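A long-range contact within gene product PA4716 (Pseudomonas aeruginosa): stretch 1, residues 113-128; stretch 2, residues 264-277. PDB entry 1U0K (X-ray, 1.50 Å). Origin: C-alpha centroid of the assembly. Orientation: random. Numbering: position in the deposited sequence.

Stretch 1 (113-128) RAGSGFYAEMDQGRAE
Stretch 2, residues 264-277: TDGSVRVGGHVQLL

The most unusual feature is a glycine beside an aromatic side chain. Gly271 leaves room for Tyr119: a CB there would lie 2.7 Å from Tyr119 OH, a clash. Gly271 pairs with Glu121, and Gly272 follows it in the same strand.

The strand beginning at Gly117 runs antiparallel to the strand that continues past Leu277, at 158°. Backbones are extended from Phe118 to Asp123 and from Val268 to Leu276; Gln124 (phi/psi -86/-2) and Gly125 (77/-170) depart from this. Phe118, Ala120 and Met122 form hydrogen-bonded pairs with Val274, Gly272 and Val270. Each pair has two bonds, from Phe118 N to Val274 O (2.9 Å) through Val270 N to Met122 O (3.0 Å). Tyr119, Glu121 and Asp123 face His273, Gly271 and Arg269 without such bonds. Beyond Met122 the ladder shifts: Gln124 N donates to Val268 O (2.9 Å), but Val268 N donates to Gly125 O (3.0 Å). Gly125's positive phi favours glycine.

One face carries Phe118 (m), Ala120, selenomethionine Met122 (p), Val270 (t) and Val274 (t), all buried and apolar. Phe118 CE1 meets Leu276 CD1 at 3.9 Å.

The other face is polar. Tyr119 (t) turns its edge to the face of His273 (m), centroids 4.9 Å apart. Glu121 OE2 lies 3.6 Å from Arg269 NH1, a salt bridge of charge alone.

A type II' turn, Ala114 to Gly117, leads into the strand. There Ser116 OG (p) donates to Gln275 OE1 at 2.9 Å. A water links Ala114 O to Gln275 NE2.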

# COMPACT_ATOMS: atom_id res chain seq x y z
N ARG A 113 7.22 26.81 10.52
CA ARG A 113 5.90 26.47 11.03
C ARG A 113 4.84 27.14 10.17
O ARG A 113 5.03 28.26 9.69
CB ARG A 113 5.77 26.90 12.49
CG ARG A 113 6.73 26.19 13.41
CD ARG A 113 6.47 26.44 14.87
NE ARG A 113 7.45 25.75 15.70
CZ ARG A 113 7.39 24.46 16.04
NH1 ARG A 113 6.38 23.69 15.65
NH2 ARG A 113 8.35 23.94 16.80
N ALA A 114 3.74 26.43 9.96
CA ALA A 114 2.64 26.93 9.15
C ALA A 114 1.35 26.31 9.64
O ALA A 114 1.07 25.14 9.37
CB ALA A 114 2.86 26.61 7.68
N GLY A 115 0.56 27.09 10.38
CA GLY A 115 -0.72 26.64 10.89
C GLY A 115 -0.56 25.44 11.80
O GLY A 115 0.20 25.48 12.76
N SER A 116 -1.27 24.36 11.46
CA SER A 116 -1.24 23.11 12.23
C SER A 116 0.03 22.28 11.97
O SER A 116 0.33 21.33 12.72
CB SER A 116 -2.48 22.26 11.91
OG SER A 116 -2.65 22.06 10.51
N GLY A 117 0.77 22.63 10.92
CA GLY A 117 1.95 21.87 10.56
C GLY A 117 3.13 22.73 10.16
O GLY A 117 3.54 23.62 10.91
N PHE A 118 3.68 22.42 9.00
CA PHE A 118 4.93 23.00 8.52
C PHE A 118 4.86 23.28 7.03
O PHE A 118 4.01 22.76 6.32
CB PHE A 118 6.11 22.04 8.80
CG PHE A 118 6.30 21.73 10.26
CD1 PHE A 118 5.57 20.71 10.86
CD2 PHE A 118 7.17 22.48 11.03
CE1 PHE A 118 5.71 20.46 12.23
CE2 PHE A 118 7.32 22.23 12.38
CZ PHE A 118 6.59 21.22 12.98
N TYR A 119 5.75 24.15 6.58
CA TYR A 119 6.06 24.29 5.17
C TYR A 119 7.54 23.97 5.03
O TYR A 119 8.37 24.52 5.74
CB TYR A 119 5.80 25.72 4.66
CG TYR A 119 5.93 25.82 3.17
CD1 TYR A 119 4.86 25.52 2.34
CD2 TYR A 119 7.13 26.19 2.58
CE1 TYR A 119 4.98 25.59 0.97
CE2 TYR A 119 7.26 26.25 1.20
CZ TYR A 119 6.18 25.95 0.40
OH TYR A 119 6.33 26.02 -0.96
N ALA A 120 7.86 23.08 4.10
CA ALA A 120 9.22 22.67 3.86
C ALA A 120 9.59 22.84 2.39
O ALA A 120 8.75 22.68 1.50
CB ALA A 120 9.42 21.23 4.28
N GLU A 121 10.85 23.16 2.14
CA GLU A 121 11.36 23.37 0.79
C GLU A 121 12.75 22.78 0.65
O GLU A 121 13.53 22.78 1.60
CB GLU A 121 11.40 24.87 0.52
CG GLU A 121 11.85 25.28 -0.86
CD GLU A 121 11.92 26.79 -0.95
OE1 GLU A 121 10.85 27.43 -1.01
OE2 GLU A 121 13.04 27.33 -0.92
N MSE A 122 13.06 22.30 -0.54
CA MSE A 122 14.36 21.72 -0.83
C MSE A 122 14.95 22.31 -2.10
O MSE A 122 14.20 22.73 -2.99
CB MSE A 122 14.23 20.21 -0.98
CG MSE A 122 13.46 19.76 -2.21
SE MSE A 122 12.97 17.89 -2.08
CE MSE A 122 14.49 17.18 -2.57
N ASP A 123 16.28 22.34 -2.16
CA ASP A 123 17.02 22.73 -3.35
C ASP A 123 17.52 21.46 -4.04
O ASP A 123 18.40 20.76 -3.54
CB ASP A 123 18.20 23.63 -2.96
CG ASP A 123 18.95 24.19 -4.17
OD1 ASP A 123 18.47 24.07 -5.32
OD2 ASP A 123 20.05 24.77 -4.05
N GLN A 124 16.92 21.15 -5.19
CA GLN A 124 17.28 19.96 -5.95
C GLN A 124 18.46 20.15 -6.90
O GLN A 124 18.89 19.21 -7.56
CB GLN A 124 16.06 19.46 -6.73
CG GLN A 124 14.88 19.10 -5.83
CD GLN A 124 13.86 18.22 -6.52
OE1 GLN A 124 13.87 18.08 -7.74
NE2 GLN A 124 12.97 17.64 -5.74
N GLY A 125 18.99 21.37 -6.97
CA GLY A 125 20.08 21.67 -7.88
C GLY A 125 19.55 21.84 -9.29
O GLY A 125 18.34 21.91 -9.50
N ARG A 126 20.44 21.93 -10.26
CA ARG A 126 19.99 22.10 -11.64
C ARG A 126 19.65 20.76 -12.26
O ARG A 126 20.29 19.75 -11.99
CB ARG A 126 21.01 22.86 -12.49
CG ARG A 126 22.34 22.20 -12.72
CD ARG A 126 23.33 23.15 -13.40
NE ARG A 126 23.49 24.42 -12.68
CZ ARG A 126 24.20 24.60 -11.57
NH1 ARG A 126 24.86 23.59 -11.00
NH2 ARG A 126 24.26 25.80 -11.00
N ALA A 127 18.61 20.78 -13.07
CA ALA A 127 18.15 19.58 -13.74
C ALA A 127 19.10 19.23 -14.87
O ALA A 127 19.64 20.13 -15.54
CB ALA A 127 16.75 19.78 -14.26
N GLU A 128 19.32 17.94 -15.07
CA GLU A 128 20.11 17.43 -16.18
C GLU A 128 19.17 16.92 -17.26
O GLU A 128 18.32 16.06 -17.01
CB GLU A 128 21.02 16.30 -15.70
CG GLU A 128 22.19 16.03 -16.62
CD GLU A 128 23.00 14.81 -16.22
OE1 GLU A 128 23.30 14.66 -15.01
OE2 GLU A 128 23.33 13.99 -17.10
N THR A 264 17.89 31.61 -11.66
CA THR A 264 18.74 32.00 -12.79
C THR A 264 19.92 31.03 -12.93
O THR A 264 20.41 30.78 -14.03
CB THR A 264 19.24 33.45 -12.63
OG1 THR A 264 18.13 34.33 -12.38
CG2 THR A 264 19.84 33.98 -13.93
N ASP A 265 20.34 30.46 -11.80
CA ASP A 265 21.46 29.52 -11.74
C ASP A 265 21.11 28.22 -12.46
O ASP A 265 22.00 27.50 -12.91
CB ASP A 265 21.83 29.17 -10.28
CG ASP A 265 21.52 30.28 -9.27
OD1 ASP A 265 21.56 29.99 -8.06
OD2 ASP A 265 21.22 31.46 -9.58
N GLY A 266 19.82 27.91 -12.54
CA GLY A 266 19.35 26.64 -13.04
C GLY A 266 18.67 25.86 -11.92
O GLY A 266 17.82 25.01 -12.18
N SER A 267 19.04 26.19 -10.68
CA SER A 267 18.61 25.45 -9.50
C SER A 267 17.09 25.40 -9.38
O SER A 267 16.42 26.42 -9.52
CB SER A 267 19.20 26.09 -8.24
OG SER A 267 20.61 26.02 -8.24
N VAL A 268 16.54 24.22 -9.12
CA VAL A 268 15.10 24.10 -8.96
C VAL A 268 14.79 23.81 -7.50
O VAL A 268 15.43 22.96 -6.88
CB VAL A 268 14.48 23.01 -9.88
CG1 VAL A 268 15.25 21.70 -9.81
CG2 VAL A 268 13.01 22.80 -9.55
N ARG A 269 13.84 24.54 -6.95
CA ARG A 269 13.43 24.32 -5.58
C ARG A 269 12.00 23.79 -5.57
O ARG A 269 11.14 24.26 -6.32
CB ARG A 269 13.56 25.60 -4.77
CG ARG A 269 15.01 25.96 -4.45
CD ARG A 269 15.19 27.33 -3.81
NE ARG A 269 16.51 27.48 -3.20
CZ ARG A 269 16.82 28.39 -2.27
NH1 ARG A 269 15.91 29.25 -1.81
NH2 ARG A 269 18.06 28.44 -1.79
N VAL A 270 11.76 22.78 -4.74
CA VAL A 270 10.43 22.18 -4.61
C VAL A 270 9.98 22.28 -3.15
O VAL A 270 10.75 21.99 -2.25
CB VAL A 270 10.44 20.71 -5.06
CG1 VAL A 270 9.04 20.10 -4.97
CG2 VAL A 270 11.01 20.56 -6.48
N GLY A 271 8.75 22.72 -2.93
CA GLY A 271 8.24 22.89 -1.58
C GLY A 271 6.78 22.52 -1.43
O GLY A 271 6.05 22.36 -2.41
N GLY A 272 6.35 22.40 -0.19
CA GLY A 272 4.98 22.08 0.12
C GLY A 272 4.70 22.06 1.61
O GLY A 272 5.63 22.03 2.43
N HIS A 273 3.42 22.08 1.96
CA HIS A 273 2.98 21.94 3.33
C HIS A 273 3.06 20.49 3.80
O HIS A 273 2.91 19.55 3.00
CB HIS A 273 1.55 22.49 3.49
CG HIS A 273 1.46 23.97 3.30
ND1 HIS A 273 1.73 24.87 4.31
CD2 HIS A 273 1.14 24.71 2.21
CE1 HIS A 273 1.58 26.10 3.85
NE2 HIS A 273 1.21 26.03 2.58
N VAL A 274 3.32 20.31 5.09
CA VAL A 274 3.46 19.00 5.70
C VAL A 274 2.68 18.96 7.00
O VAL A 274 2.77 19.88 7.81
CB VAL A 274 4.94 18.68 5.99
CG1 VAL A 274 5.07 17.29 6.62
CG2 VAL A 274 5.78 18.78 4.71
N GLN A 275 1.92 17.89 7.19
CA GLN A 275 1.19 17.64 8.43
C GLN A 275 1.72 16.39 9.10
O GLN A 275 2.04 15.42 8.43
CB GLN A 275 -0.29 17.44 8.13
CG GLN A 275 -0.92 18.55 7.31
CD GLN A 275 -0.79 19.92 7.95
OE1 GLN A 275 -1.03 20.10 9.14
NE2 GLN A 275 -0.40 20.90 7.14
N LEU A 276 1.75 16.40 10.43
CA LEU A 276 2.14 15.24 11.22
C LEU A 276 0.87 14.58 11.77
O LEU A 276 0.06 15.24 12.43
CB LEU A 276 3.06 15.65 12.36
CG LEU A 276 4.55 15.81 12.05
CD1 LEU A 276 4.79 16.90 11.03
CD2 LEU A 276 5.30 16.12 13.34
N LEU A 277 0.68 13.30 11.49
CA LEU A 277 -0.56 12.60 11.82
C LEU A 277 -0.48 11.65 13.01
O LEU A 277 -1.45 11.55 13.76
CB LEU A 277 -1.05 11.80 10.61
CG LEU A 277 -1.90 12.56 9.59
CD1 LEU A 277 -1.20 13.73 8.95
CD2 LEU A 277 -2.40 11.58 8.54
O HOH W 1 0.43 23.61 7.32
O HOH W 2 1.23 18.82 11.88
O HOH W 3 21.67 25.44 -5.97
O HOH W 4 17.47 23.49 -14.38